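Local coordinates for protein OBCA, Oxalate Biosynthetic Component A (Burkholderia glumae, PDB 4NNC) that is a TIM-barrel protein of the beta-keto acid cleavage enzyme family, holding a cobalt ion and the ligand 2KQ at one end of its barrel, at residues 6-11 with 470-475; 220-225 with 273-278. All blocks are in the same frame, centred on the assembly; numbering follows the deposited sequence.

Contact 1: residues 6-11 with 470-475. With CO (cobalt (II) ion), chain B; 2KQ ((3S)-3-[2-[3-[[(2R)-4-[[[(2R,3S,4R,5R)-5-(6-aminopurin-9-yl)-4-oxidanyl-3-phosphonooxy-oxolan-2-yl]methoxy-oxidanyl-phosphoryl]oxy-oxidanyl-phosphoryl]oxy-3,3-dimethyl-2-oxidanyl-butanoyl]amino]propanoylamino]ethylsulfanyl]-3-oxidanyl-butanoic acid), chain D.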
ATOM      1  N   LEU A   6     -20.793   3.410   8.941  1.00 37.05           N
ATOM      2  CA  LEU A   6     -19.396   3.662   8.589  1.00 35.62           C
ATOM      3  C   LEU A   6     -19.299   3.934   7.089  1.00 34.97           C
ATOM      4  O   LEU A   6     -20.131   3.453   6.313  1.00 34.50           O
ATOM      5  CB  LEU A   6     -18.530   2.435   8.908  1.00 35.14           C
ATOM      6  CG  LEU A   6     -18.088   1.986  10.311  1.00 40.36           C
ATOM      7  CD1 LEU A   6     -16.891   2.784  10.800  1.00 32.40           C
ATOM      8  CD2 LEU A   6     -19.204   2.008  11.330  1.00 32.50           C
ATOM      9  N   TYR A   7     -18.290   4.700   6.675  1.00 29.90           N
ATOM     10  CA  TYR A   7     -17.968   4.796   5.251  1.00 25.95           C
ATOM     11  C   TYR A   7     -16.566   4.252   4.997  1.00 26.96           C
ATOM     12  O   TYR A   7     -15.669   4.435   5.813  1.00 28.73           O
ATOM     13  CB  TYR A   7     -18.120   6.227   4.716  1.00 27.04           C
ATOM     14  CG  TYR A   7     -17.149   7.246   5.286  1.00 32.00           C
ATOM     15  CD1 TYR A   7     -15.982   7.580   4.602  1.00 27.92           C
ATOM     16  CD2 TYR A   7     -17.415   7.896   6.490  1.00 28.80           C
ATOM     17  CE1 TYR A   7     -15.095   8.520   5.114  1.00 31.27           C
ATOM     18  CE2 TYR A   7     -16.537   8.834   7.008  1.00 32.36           C
ATOM     19  CZ  TYR A   7     -15.377   9.144   6.314  1.00 36.23           C
ATOM     20  OH  TYR A   7     -14.492  10.073   6.828  1.00 38.90           O
ATOM     21  N   ILE A   8     -16.379   3.557   3.879  1.00 26.42           N
ATOM     22  CA  ILE A   8     -15.082   2.979   3.568  1.00 21.64           C
ATOM     23  C   ILE A   8     -14.310   3.868   2.582  1.00 23.76           C
ATOM     24  O   ILE A   8     -14.858   4.329   1.573  1.00 22.55           O
ATOM     25  CB  ILE A   8     -15.232   1.568   2.981  1.00 23.93           C
ATOM     26  CG1 ILE A   8     -15.786   0.606   4.033  1.00 25.36           C
ATOM     27  CG2 ILE A   8     -13.898   1.059   2.444  1.00 23.85           C
ATOM     28  CD1 ILE A   8     -16.456  -0.618   3.439  1.00 26.56           C
ATOM     29  N   THR A   9     -13.039   4.115   2.887  1.00 24.22           N
ATOM     30  CA  THR A   9     -12.152   4.791   1.946  1.00 23.98           C
ATOM     31  C   THR A   9     -11.279   3.744   1.273  1.00 21.56           C
ATOM     32  O   THR A   9     -10.740   2.855   1.941  1.00 19.69           O
ATOM     33  CB  THR A   9     -11.275   5.848   2.645  1.00 22.87           C
ATOM     34  OG1 THR A   9     -12.093   6.969   3.007  1.00 20.21           O
ATOM     35  CG2 THR A   9     -10.142   6.323   1.724  1.00 23.03           C
ATOM     36  N   ALA A  10     -11.169   3.831  -0.050  1.00 20.26           N
ATOM     37  CA  ALA A  10     -10.232   3.003  -0.800  1.00 18.43           C
ATOM     38  C   ALA A  10      -8.973   3.831  -1.131  1.00 20.28           C
ATOM     39  O   ALA A  10      -9.081   4.962  -1.606  1.00 19.52           O
ATOM     40  CB  ALA A  10     -10.881   2.497  -2.081  1.00 16.69           C
ATOM     41  N   ALA A  11      -7.792   3.263  -0.881  1.00 18.31           N
ATOM     42  CA  ALA A  11      -6.523   3.908  -1.225  1.00 18.17           C
ATOM     43  C   ALA A  11      -5.699   2.974  -2.101  1.00 19.76           C
ATOM     44  O   ALA A  11      -4.889   2.193  -1.586  1.00 21.84           O
ATOM     45  CB  ALA A  11      -5.746   4.276   0.040  1.00 21.01           C
ATOM     46  N   ILE A 470     -13.441   3.517   7.768  1.00 25.97           N
ATOM     47  CA  ILE A 470     -12.272   2.660   7.704  1.00 23.81           C
ATOM     48  C   ILE A 470     -11.655   2.765   6.304  1.00 28.69           C
ATOM     49  O   ILE A 470     -12.367   2.854   5.290  1.00 23.79           O
ATOM     50  CB  ILE A 470     -12.655   1.192   8.002  1.00 31.57           C
ATOM     51  CG1 ILE A 470     -13.153   1.047   9.443  1.00 29.20           C
ATOM     52  CG2 ILE A 470     -11.481   0.249   7.769  1.00 25.39           C
ATOM     53  CD1 ILE A 470     -13.644  -0.376   9.771  1.00 30.12           C
ATOM     54  N   ARG A 471     -10.329   2.770   6.258  1.00 26.19           N
ATOM     55  CA  ARG A 471      -9.611   2.864   5.005  1.00 23.73           C
ATOM     56  C   ARG A 471      -8.796   1.594   4.769  1.00 22.01           C
ATOM     57  O   ARG A 471      -8.142   1.064   5.684  1.00 18.92           O
ATOM     58  CB  ARG A 471      -8.703   4.097   5.011  1.00 21.19           C
ATOM     59  CG  ARG A 471      -7.482   3.942   4.124  1.00 22.69           C
ATOM     60  CD  ARG A 471      -6.755   5.255   3.919  1.00 21.37           C
ATOM     61  NE  ARG A 471      -5.346   5.021   3.623  1.00 19.34           N
ATOM     62  CZ  ARG A 471      -4.509   5.967   3.227  1.00 22.42           C
ATOM     63  NH1 ARG A 471      -4.943   7.208   3.061  1.00 21.34           N
ATOM     64  NH2 ARG A 471      -3.242   5.670   2.987  1.00 24.93           N
ATOM     65  N   VAL A 472      -8.868   1.085   3.544  1.00 21.82           N
ATOM     66  CA  VAL A 472      -8.079  -0.076   3.143  1.00 22.53           C
ATOM     67  C   VAL A 472      -7.527   0.247   1.771  1.00 21.98           C
ATOM     68  O   VAL A 472      -7.895   1.285   1.187  1.00 22.82           O
ATOM     69  CB  VAL A 472      -8.937  -1.363   3.095  1.00 24.60           C
ATOM     70  CG1 VAL A 472      -9.339  -1.789   4.495  1.00 25.07           C
ATOM     71  CG2 VAL A 472     -10.186  -1.128   2.241  1.00 23.81           C
ATOM     72  N   GLY A 473      -6.662  -0.623   1.254  1.00 21.19           N
ATOM     73  CA  GLY A 473      -6.054  -0.421  -0.047  1.00 19.98           C
ATOM     74  C   GLY A 473      -4.581  -0.787  -0.131  1.00 22.83           C
ATOM     75  O   GLY A 473      -3.880  -0.843   0.893  1.00 21.30           O
ATOM     76  N   LEU A 474      -4.114  -1.018  -1.361  1.00 21.28           N
ATOM     77  CA  LEU A 474      -2.729  -1.403  -1.629  1.00 21.03           C
ATOM     78  C   LEU A 474      -1.751  -0.353  -1.166  1.00 23.63           C
ATOM     79  O   LEU A 474      -0.565  -0.651  -0.981  1.00 21.68           O
ATOM     80  CB  LEU A 474      -2.508  -1.687  -3.119  1.00 19.36           C
ATOM     81  CG  LEU A 474      -3.207  -2.917  -3.695  1.00 26.75           C
ATOM     82  CD1 LEU A 474      -2.575  -3.313  -5.035  1.00 25.03           C
ATOM     83  CD2 LEU A 474      -3.110  -4.070  -2.701  1.00 21.84           C
ATOM     84  N   GLU A 475      -2.239   0.878  -0.996  1.00 22.19           N
ATOM     85  CA  GLU A 475      -1.400   1.938  -0.457  1.00 24.45           C
ATOM     86  C   GLU A 475      -0.893   1.556   0.942  1.00 22.11           C
ATOM     87  O   GLU A 475       0.259   1.831   1.275  1.00 21.84           O
ATOM     88  CB  GLU A 475      -2.145   3.283  -0.409  1.00 21.44           C
ATOM     89  CG  GLU A 475      -1.473   4.310   0.528  1.00 22.32           C
ATOM     90  CD  GLU A 475      -1.934   5.753   0.273  1.00 23.92           C
ATOM     91  OE1 GLU A 475      -1.394   6.675   0.927  1.00 23.60           O
ATOM     92  OE2 GLU A 475      -2.854   5.957  -0.556  1.00 20.56           O
TER
HETATM   93 CO    CO B 601      -1.797   8.786   0.574  1.00 21.84          CO
HETATM   94  C01 2KQ D 603       4.802  -0.896   1.748  1.00 34.20           C
HETATM   95  C02 2KQ D 603       3.555  -1.622   2.277  1.00 42.41           C
HETATM   96  C03 2KQ D 603       2.239  -1.052   1.550  1.00 27.84           C
HETATM   97  C04 2KQ D 603       3.727  -3.122   2.007  1.00 38.15           C
HETATM   98  O05 2KQ D 603       2.593  -3.792   2.507  1.00 43.72           O
HETATM   99  P06 2KQ D 603       2.685  -5.320   2.952  1.00 46.22           P
HETATM  100  O07 2KQ D 603       1.294  -5.925   2.885  1.00 34.78           O
HETATM  101  O08 2KQ D 603       3.599  -6.098   2.020  1.00 51.65           O
HETATM  102  O09 2KQ D 603       3.209  -5.368   4.454  1.00 60.62           O
HETATM  103  P10 2KQ D 603       4.728  -5.445   4.966  1.00 58.78           P
HETATM  104  O11 2KQ D 603       4.789  -5.131   6.435  1.00 56.93           O
HETATM  105  O12 2KQ D 603       5.556  -4.420   4.229  1.00 65.60           O
HETATM  106  O13 2KQ D 603       5.326  -6.912   4.702  1.00 61.65           O
HETATM  107  C14 2KQ D 603       6.711  -7.177   4.981  1.00 68.30           C
HETATM  108  C15 2KQ D 603       6.960  -8.624   5.021  1.00 73.34           C
HETATM  109  O16 2KQ D 603       5.951  -9.321   5.859  1.00 66.40           O
HETATM  110  C17 2KQ D 603       5.210 -10.209   5.009  1.00 62.20           C
HETATM  111  N18 2KQ D 603       3.838 -10.109   5.366  1.00 59.08           N
HETATM  112  C19 2KQ D 603       2.968  -9.145   5.015  1.00 58.19           C
HETATM  113  N20 2KQ D 603       1.765  -9.405   5.575  1.00 52.03           N
HETATM  114  C21 2KQ D 603       1.864 -10.551   6.300  1.00 55.44           C
HETATM  115  C22 2KQ D 603       0.969 -11.306   7.084  1.00 52.41           C
HETATM  116  N23 2KQ D 603      -0.415 -10.884   7.256  1.00 47.56           N
HETATM  117  N24 2KQ D 603       1.416 -12.426   7.680  1.00 56.66           N
HETATM  118  C25 2KQ D 603       2.707 -12.817   7.536  1.00 56.38           C
HETATM  119  N26 2KQ D 603       3.583 -12.129   6.789  1.00 56.04           N
HETATM  120  C27 2KQ D 603       3.175 -10.991   6.167  1.00 60.39           C
HETATM  121  C28 2KQ D 603       5.497  -9.817   3.618  1.00 68.78           C
HETATM  122  O29 2KQ D 603       5.493 -10.946   2.743  1.00 67.87           O
HETATM  123  C30 2KQ D 603       6.855  -9.253   3.668  1.00 77.42           C
HETATM  124  O31 2KQ D 603       7.824 -10.314   3.538  1.00 84.55           O
HETATM  125  P32 2KQ D 603       9.425  -9.995   3.695  1.00 95.73           P
HETATM  126  O33 2KQ D 603       9.762  -9.554   5.128  1.00 86.83           O
HETATM  127  O34 2KQ D 603      10.239 -11.222   3.336  1.00 87.88           O
HETATM  128  O35 2KQ D 603       9.780  -8.882   2.746  1.00 87.98           O
HETATM  129  C36 2KQ D 603       3.505  -1.474   3.833  1.00 45.17           C
HETATM  130  O37 2KQ D 603       4.643  -2.015   4.358  1.00 48.95           O
HETATM  131  C38 2KQ D 603       3.388  -0.031   4.351  1.00 45.51           C
HETATM  132  O39 2KQ D 603       4.318   0.768   4.303  1.00 44.60           O
HETATM  133  N40 2KQ D 603       2.134   0.379   4.966  1.00 39.61           N
HETATM  134  C41 2KQ D 603       2.068   1.710   5.473  1.00 37.69           C
HETATM  135  C42 2KQ D 603       1.485   2.659   4.432  1.00 36.14           C
HETATM  136  C43 2KQ D 603       1.356   4.120   4.917  1.00 38.77           C
HETATM  137  O44 2KQ D 603       2.308   4.719   5.421  1.00 36.73           O
HETATM  138  N45 2KQ D 603       0.077   4.763   4.788  1.00 33.68           N
HETATM  139  C46 2KQ D 603      -0.020   6.116   5.249  1.00 38.88           C
HETATM  140  C47 2KQ D 603      -0.577   7.002   4.156  1.00 38.17           C
HETATM  141  S48 2KQ D 603      -1.047   8.608   4.781  1.00 51.76           S
HETATM  142  C49 2KQ D 603      -1.928   9.495   3.512  1.00 28.49           C
HETATM  143  C50 2KQ D 603      -3.296   9.536   3.949  1.00 34.45           C
HETATM  144  O51 2KQ D 603      -1.896   8.797   2.283  1.00 28.48           O
HETATM  145  C52 2KQ D 603      -1.448  10.977   3.427  1.00 33.52           C
HETATM  146  C53 2KQ D 603      -1.298  11.612   2.078  1.00 29.31           C
HETATM  147  O54 2KQ D 603      -1.513  10.958   1.015  1.00 23.52           O
HETATM  148  O55 2KQ D 603      -0.957  12.823   2.026  1.00 27.52           O
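Thr-9 and Arg-471 sit abreast in two parallel strands, and the backbone bonds around them set the register. Ile-470 N donates to Tyr-7 O (3.1 Å), Thr-9 N to Ile-470 O (2.8 Å), Val-472 N to Thr-9 O and Ala-11 N to Val-472 O, each chain giving and taking in turn. The pairing outlasts the strands: beyond Val-472 the chain turns, and Glu-475 N still reaches Ala-11 O at 3.0 Å. Gly-473 CA comes close enough for a C-H...O contact with that same oxygen, where a CB would collide with it, and its backbone angles also call for glycine.

The apolar contacts are looser. Leu-6 CD1 meets Ile-470 CG1 at 4.3 Å, and Ile-8 CG2 meets Val-472 CG2 on the face that helices 458-464 and 495-507 cover. On the other face Thr-9 and Arg-471 touch through their CB atoms, with Val-222 and His-224 of strand 222-229 beside them.

The charged groups gather at the C-terminal end. Arg-471 has CG anti to its own N (chi1 152°) and stays extended to NE, which carries the guanidinium past Ala-11; Ala-11 CB lies over one face of the group, offset toward the rim and 3.7 Å from Arg-471 NE. Arg-471 NH2 forms a salt bridge with Glu-475 OE1 at 2.9 Å, while NE is taken by Asp-476; two carboxylates thus fix the rotation of the plane. At its edge NH2 makes a weak bond to 2KQ O51. Glu-475 is likewise extended, and its OE1 binds cobalt at 2.2 Å, so one oxygen serves metal and arginine together. His-224 and His-226 also bind the metal. Parallel strands whose C-terminal ends deliver metal and ligand residues are characteristic of a TIM-barrel active-site mouth.

Contact 2: residues 220-225 with 273-278. With CO (cobalt (II) ion), chain B; 2KQ ((3S)-3-[2-[3-[[(2R)-4-[[[(2R,3S,4R,5R)-5-(6-aminopurin-9-yl)-4-oxidanyl-3-phosphonooxy-oxolan-2-yl]methoxy-oxidanyl-phosphoryl]oxy-oxidanyl-phosphoryl]oxy-3,3-dimethyl-2-oxidanyl-butanoyl]amino]propanoylamino]ethylsulfanyl]-3-oxidanyl-butanoic acid), chain D.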
ATOM      1  N   ALA A 220     -16.798   1.160  -1.523  1.00 25.04           N
ATOM      2  CA  ALA A 220     -16.101   2.354  -1.038  1.00 23.51           C
ATOM      3  C   ALA A 220     -16.827   3.643  -1.426  1.00 27.88           C
ATOM      4  O   ALA A 220     -17.236   3.808  -2.576  1.00 28.70           O
ATOM      5  CB  ALA A 220     -14.676   2.379  -1.575  1.00 21.64           C
ATOM      6  N   ALA A 221     -16.966   4.569  -0.475  1.00 27.25           N
ATOM      7  CA  ALA A 221     -17.584   5.865  -0.763  1.00 27.90           C
ATOM      8  C   ALA A 221     -16.556   6.927  -1.197  1.00 26.08           C
ATOM      9  O   ALA A 221     -16.879   7.855  -1.953  1.00 22.75           O
ATOM     10  CB  ALA A 221     -18.381   6.354   0.442  1.00 25.37           C
ATOM     11  N   VAL A 222     -15.326   6.792  -0.703  1.00 21.59           N
ATOM     12  CA  VAL A 222     -14.273   7.775  -0.961  1.00 20.17           C
ATOM     13  C   VAL A 222     -13.059   7.031  -1.518  1.00 20.75           C
ATOM     14  O   VAL A 222     -12.760   5.909  -1.081  1.00 22.05           O
ATOM     15  CB  VAL A 222     -13.895   8.532   0.333  1.00 21.78           C
ATOM     16  CG1 VAL A 222     -12.742   9.500   0.096  1.00 22.46           C
ATOM     17  CG2 VAL A 222     -15.087   9.282   0.883  1.00 21.90           C
ATOM     18  N   VAL A 223     -12.392   7.626  -2.509  1.00 22.26           N
ATOM     19  CA  VAL A 223     -11.194   7.027  -3.092  1.00 20.18           C
ATOM     20  C   VAL A 223     -10.033   8.011  -2.957  1.00 21.79           C
ATOM     21  O   VAL A 223     -10.074   9.116  -3.506  1.00 18.68           O
ATOM     22  CB  VAL A 223     -11.382   6.648  -4.583  1.00 20.68           C
ATOM     23  CG1 VAL A 223     -10.171   5.868  -5.091  1.00 18.60           C
ATOM     24  CG2 VAL A 223     -12.643   5.812  -4.770  1.00 22.25           C
ATOM     25  N   HIS A 224      -9.010   7.609  -2.208  1.00 20.88           N
ATOM     26  CA  HIS A 224      -7.850   8.446  -1.974  1.00 19.73           C
ATOM     27  C   HIS A 224      -6.795   8.087  -3.016  1.00 19.51           C
ATOM     28  O   HIS A 224      -6.435   6.909  -3.146  1.00 17.60           O
ATOM     29  CB  HIS A 224      -7.333   8.203  -0.555  1.00 19.88           C
ATOM     30  CG  HIS A 224      -6.000   8.820  -0.280  1.00 22.55           C
ATOM     31  ND1 HIS A 224      -5.811  10.188  -0.209  1.00 21.81           N
ATOM     32  CD2 HIS A 224      -4.789   8.255  -0.048  1.00 20.37           C
ATOM     33  CE1 HIS A 224      -4.537  10.433   0.055  1.00 24.82           C
ATOM     34  NE2 HIS A 224      -3.897   9.279   0.160  1.00 21.45           N
ATOM     35  N   LEU A 225      -6.310   9.088  -3.756  1.00 19.50           N
ATOM     36  CA  LEU A 225      -5.429   8.852  -4.904  1.00 19.38           C
ATOM     37  C   LEU A 225      -4.013   9.420  -4.778  1.00 20.84           C
ATOM     38  O   LEU A 225      -3.810  10.502  -4.200  1.00 19.07           O
ATOM     39  CB  LEU A 225      -6.055   9.427  -6.176  1.00 17.66           C
ATOM     40  CG  LEU A 225      -7.380   8.812  -6.618  1.00 24.89           C
ATOM     41  CD1 LEU A 225      -7.896   9.485  -7.892  1.00 18.83           C
ATOM     42  CD2 LEU A 225      -7.231   7.298  -6.796  1.00 17.79           C
ATOM     43  N   ILE A 273     -16.228  10.341  -4.693  1.00 22.48           N
ATOM     44  CA  ILE A 273     -15.649  11.367  -3.844  1.00 21.38           C
ATOM     45  C   ILE A 273     -14.145  11.146  -3.937  1.00 26.95           C
ATOM     46  O   ILE A 273     -13.590  10.190  -3.348  1.00 24.80           O
ATOM     47  CB  ILE A 273     -16.135  11.243  -2.387  1.00 21.89           C
ATOM     48  CG1 ILE A 273     -17.673  11.323  -2.339  1.00 25.34           C
ATOM     49  CG2 ILE A 273     -15.498  12.331  -1.519  1.00 20.04           C
ATOM     50  CD1 ILE A 273     -18.305  10.957  -0.989  1.00 20.69           C
ATOM     51  N   LEU A 274     -13.496  11.990  -4.734  1.00 25.07           N
ATOM     52  CA  LEU A 274     -12.062  11.885  -4.944  1.00 22.99           C
ATOM     53  C   LEU A 274     -11.338  12.624  -3.807  1.00 24.53           C
ATOM     54  O   LEU A 274     -11.758  13.712  -3.374  1.00 19.41           O
ATOM     55  CB  LEU A 274     -11.676  12.417  -6.336  1.00 23.77           C
ATOM     56  CG  LEU A 274     -12.266  11.611  -7.514  1.00 27.89           C
ATOM     57  CD1 LEU A 274     -11.697  11.997  -8.879  1.00 26.51           C
ATOM     58  CD2 LEU A 274     -12.065  10.124  -7.289  1.00 28.87           C
ATOM     59  N   ASN A 275     -10.276  12.000  -3.305  1.00 22.96           N
ATOM     60  CA  ASN A 275      -9.491  12.528  -2.201  1.00 21.14           C
ATOM     61  C   ASN A 275      -8.050  12.503  -2.707  1.00 23.48           C
ATOM     62  O   ASN A 275      -7.419  11.444  -2.772  1.00 20.60           O
ATOM     63  CB  ASN A 275      -9.700  11.641  -0.959  1.00 21.27           C
ATOM     64  CG  ASN A 275      -8.717  11.941   0.185  1.00 25.30           C
ATOM     65  OD1 ASN A 275      -7.645  12.532  -0.018  1.00 23.69           O
ATOM     66  ND2 ASN A 275      -9.072  11.494   1.395  1.00 23.04           N
ATOM     67  N   LEU A 276      -7.527  13.662  -3.084  1.00 21.51           N
ATOM     68  CA  LEU A 276      -6.235  13.690  -3.761  1.00 22.64           C
ATOM     69  C   LEU A 276      -5.100  13.891  -2.772  1.00 22.99           C
ATOM     70  O   LEU A 276      -5.152  14.804  -1.942  1.00 21.49           O
ATOM     71  CB  LEU A 276      -6.205  14.786  -4.824  1.00 21.61           C
ATOM     72  CG  LEU A 276      -6.593  14.351  -6.242  1.00 31.38           C
ATOM     73  CD1 LEU A 276      -7.798  13.406  -6.264  1.00 22.52           C
ATOM     74  CD2 LEU A 276      -6.820  15.561  -7.152  1.00 19.20           C
ATOM     75  N   SER A 277      -4.087  13.025  -2.853  1.00 19.90           N
ATOM     76  CA  SER A 277      -2.888  13.195  -2.045  1.00 19.87           C
ATOM     77  C   SER A 277      -2.115  14.442  -2.478  1.00 20.70           C
ATOM     78  O   SER A 277      -1.876  14.666  -3.674  1.00 21.46           O
ATOM     79  CB  SER A 277      -1.982  11.965  -2.126  1.00 17.80           C
ATOM     80  OG  SER A 277      -0.831  12.146  -1.319  1.00 21.47           O
ATOM     81  N   THR A 278      -1.746  15.252  -1.490  1.00 21.28           N
ATOM     82  CA  THR A 278      -0.891  16.425  -1.677  1.00 21.72           C
ATOM     83  C   THR A 278       0.512  16.172  -1.111  1.00 22.77           C
ATOM     84  O   THR A 278       1.345  17.085  -1.035  1.00 23.45           O
ATOM     85  CB  THR A 278      -1.447  17.603  -0.911  1.00 19.17           C
ATOM     86  OG1 THR A 278      -1.511  17.242   0.476  1.00 21.52           O
ATOM     87  CG2 THR A 278      -2.846  17.947  -1.403  1.00 17.34           C
TER
HETATM   88 CO    CO B 601      -1.797   8.786   0.574  1.00 21.84          CO
HETATM   89  C01 2KQ D 603       4.802  -0.896   1.748  1.00 34.20           C
HETATM   90  C02 2KQ D 603       3.555  -1.622   2.277  1.00 42.41           C
HETATM   91  C03 2KQ D 603       2.239  -1.052   1.550  1.00 27.84           C
HETATM   92  C04 2KQ D 603       3.727  -3.122   2.007  1.00 38.15           C
HETATM   93  O05 2KQ D 603       2.593  -3.792   2.507  1.00 43.72           O
HETATM   94  P06 2KQ D 603       2.685  -5.320   2.952  1.00 46.22           P
HETATM   95  O07 2KQ D 603       1.294  -5.925   2.885  1.00 34.78           O
HETATM   96  O08 2KQ D 603       3.599  -6.098   2.020  1.00 51.65           O
HETATM   97  O09 2KQ D 603       3.209  -5.368   4.454  1.00 60.62           O
HETATM   98  P10 2KQ D 603       4.728  -5.445   4.966  1.00 58.78           P
HETATM   99  O11 2KQ D 603       4.789  -5.131   6.435  1.00 56.93           O
HETATM  100  O12 2KQ D 603       5.556  -4.420   4.229  1.00 65.60           O
HETATM  101  O13 2KQ D 603       5.326  -6.912   4.702  1.00 61.65           O
HETATM  102  C14 2KQ D 603       6.711  -7.177   4.981  1.00 68.30           C
HETATM  103  C15 2KQ D 603       6.960  -8.624   5.021  1.00 73.34           C
HETATM  104  O16 2KQ D 603       5.951  -9.321   5.859  1.00 66.40           O
HETATM  105  C17 2KQ D 603       5.210 -10.209   5.009  1.00 62.20           C
HETATM  106  N18 2KQ D 603       3.838 -10.109   5.366  1.00 59.08           N
HETATM  107  C19 2KQ D 603       2.968  -9.145   5.015  1.00 58.19           C
HETATM  108  N20 2KQ D 603       1.765  -9.405   5.575  1.00 52.03           N
HETATM  109  C21 2KQ D 603       1.864 -10.551   6.300  1.00 55.44           C
HETATM  110  C22 2KQ D 603       0.969 -11.306   7.084  1.00 52.41           C
HETATM  111  N23 2KQ D 603      -0.415 -10.884   7.256  1.00 47.56           N
HETATM  112  N24 2KQ D 603       1.416 -12.426   7.680  1.00 56.66           N
HETATM  113  C25 2KQ D 603       2.707 -12.817   7.536  1.00 56.38           C
HETATM  114  N26 2KQ D 603       3.583 -12.129   6.789  1.00 56.04           N
HETATM  115  C27 2KQ D 603       3.175 -10.991   6.167  1.00 60.39           C
HETATM  116  C28 2KQ D 603       5.497  -9.817   3.618  1.00 68.78           C
HETATM  117  O29 2KQ D 603       5.493 -10.946   2.743  1.00 67.87           O
HETATM  118  C30 2KQ D 603       6.855  -9.253   3.668  1.00 77.42           C
HETATM  119  O31 2KQ D 603       7.824 -10.314   3.538  1.00 84.55           O
HETATM  120  P32 2KQ D 603       9.425  -9.995   3.695  1.00 95.73           P
HETATM  121  O33 2KQ D 603       9.762  -9.554   5.128  1.00 86.83           O
HETATM  122  O34 2KQ D 603      10.239 -11.222   3.336  1.00 87.88           O
HETATM  123  O35 2KQ D 603       9.780  -8.882   2.746  1.00 87.98           O
HETATM  124  C36 2KQ D 603       3.505  -1.474   3.833  1.00 45.17           C
HETATM  125  O37 2KQ D 603       4.643  -2.015   4.358  1.00 48.95           O
HETATM  126  C38 2KQ D 603       3.388  -0.031   4.351  1.00 45.51           C
HETATM  127  O39 2KQ D 603       4.318   0.768   4.303  1.00 44.60           O
HETATM  128  N40 2KQ D 603       2.134   0.379   4.966  1.00 39.61           N
HETATM  129  C41 2KQ D 603       2.068   1.710   5.473  1.00 37.69           C
HETATM  130  C42 2KQ D 603       1.485   2.659   4.432  1.00 36.14           C
HETATM  131  C43 2KQ D 603       1.356   4.120   4.917  1.00 38.77           C
HETATM  132  O44 2KQ D 603       2.308   4.719   5.421  1.00 36.73           O
HETATM  133  N45 2KQ D 603       0.077   4.763   4.788  1.00 33.68           N
HETATM  134  C46 2KQ D 603      -0.020   6.116   5.249  1.00 38.88           C
HETATM  135  C47 2KQ D 603      -0.577   7.002   4.156  1.00 38.17           C
HETATM  136  S48 2KQ D 603      -1.047   8.608   4.781  1.00 51.76           S
HETATM  137  C49 2KQ D 603      -1.928   9.495   3.512  1.00 28.49           C
HETATM  138  C50 2KQ D 603      -3.296   9.536   3.949  1.00 34.45           C
HETATM  139  O51 2KQ D 603      -1.896   8.797   2.283  1.00 28.48           O
HETATM  140  C52 2KQ D 603      -1.448  10.977   3.427  1.00 33.52           C
HETATM  141  C53 2KQ D 603      -1.298  11.612   2.078  1.00 29.31           C
HETATM  142  O54 2KQ D 603      -1.513  10.958   1.015  1.00 23.52           O
HETATM  143  O55 2KQ D 603      -0.957  12.823   2.026  1.00 27.52           O
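His-224 and Asn-275 make the tight part of this contact. The imidazole ND1 of His-224 donates to Asn-275 OD1 at 3.0 Å, and the bond is fairly straight (160° at the hydrogen). The oxygen lies in the plane of the ring; ring and amide planes are 76° apart, and ND1 stands above the amide plane rather than on a lone pair. With ND1 engaged, His-224 NE2 faces the cobalt ion and binds it at 2.2 Å. Asn-275 is itself positioned by its ND2, which bonds Glu-346, a second-shell arrangement that probably steadies the histidine. Two residues on, just past the strand, Ser-277 has OG anti to its backbone N (chi1 -179°), which swings the hydroxyl toward the ligand, and Ser-277 OG donates to 2KQ O54 at 2.7 Å.

Backbone bonds hold the two strands in register through this part: Val-223 N to Ile-273 O, Asn-275 N to Val-223 O, Leu-225 N to Asn-275 O (2.8 Å) and Ser-277 N to Leu-225 O.

No side of the contact is open to solvent, but the opposite face of the sheet is packed more loosely. There Leu-225 CD1 touches Leu-276 CD1 at 4.2 Å and Leu-274 CD2 at 4.3 Å, methyl against methyl, under helices 205-217 and 255-268.

The inner face passes from aliphatic, where Val-222 CG2 rests on Ile-273 CG2 at 3.9 Å, to polar at His-224 and Asn-275. With Val-223 and the leucines facing the helices, this is the pattern of a TIM barrel with its metal site at the C-terminal strand ends.

Strand 5-10 is the first of the barrel strands in the chain, and contact 1 joins it to the last, 469-472, closing a loop that spans most of the chain and sealing the ring of parallel strands. Contact 2 is nested inside that loop and far shorter, tying strand 222-229 to strand 273-276 across a crossover that includes helix 255-268. The two meet directly, since strands 5-10 and 222-229 are neighbours: Ala-10 probably bonds through N to Val-222 O and through O to His-224 N. Four consecutive strands of the barrel are thus joined, bringing distant parts of the sequence to one cobalt ion and to 2KQ.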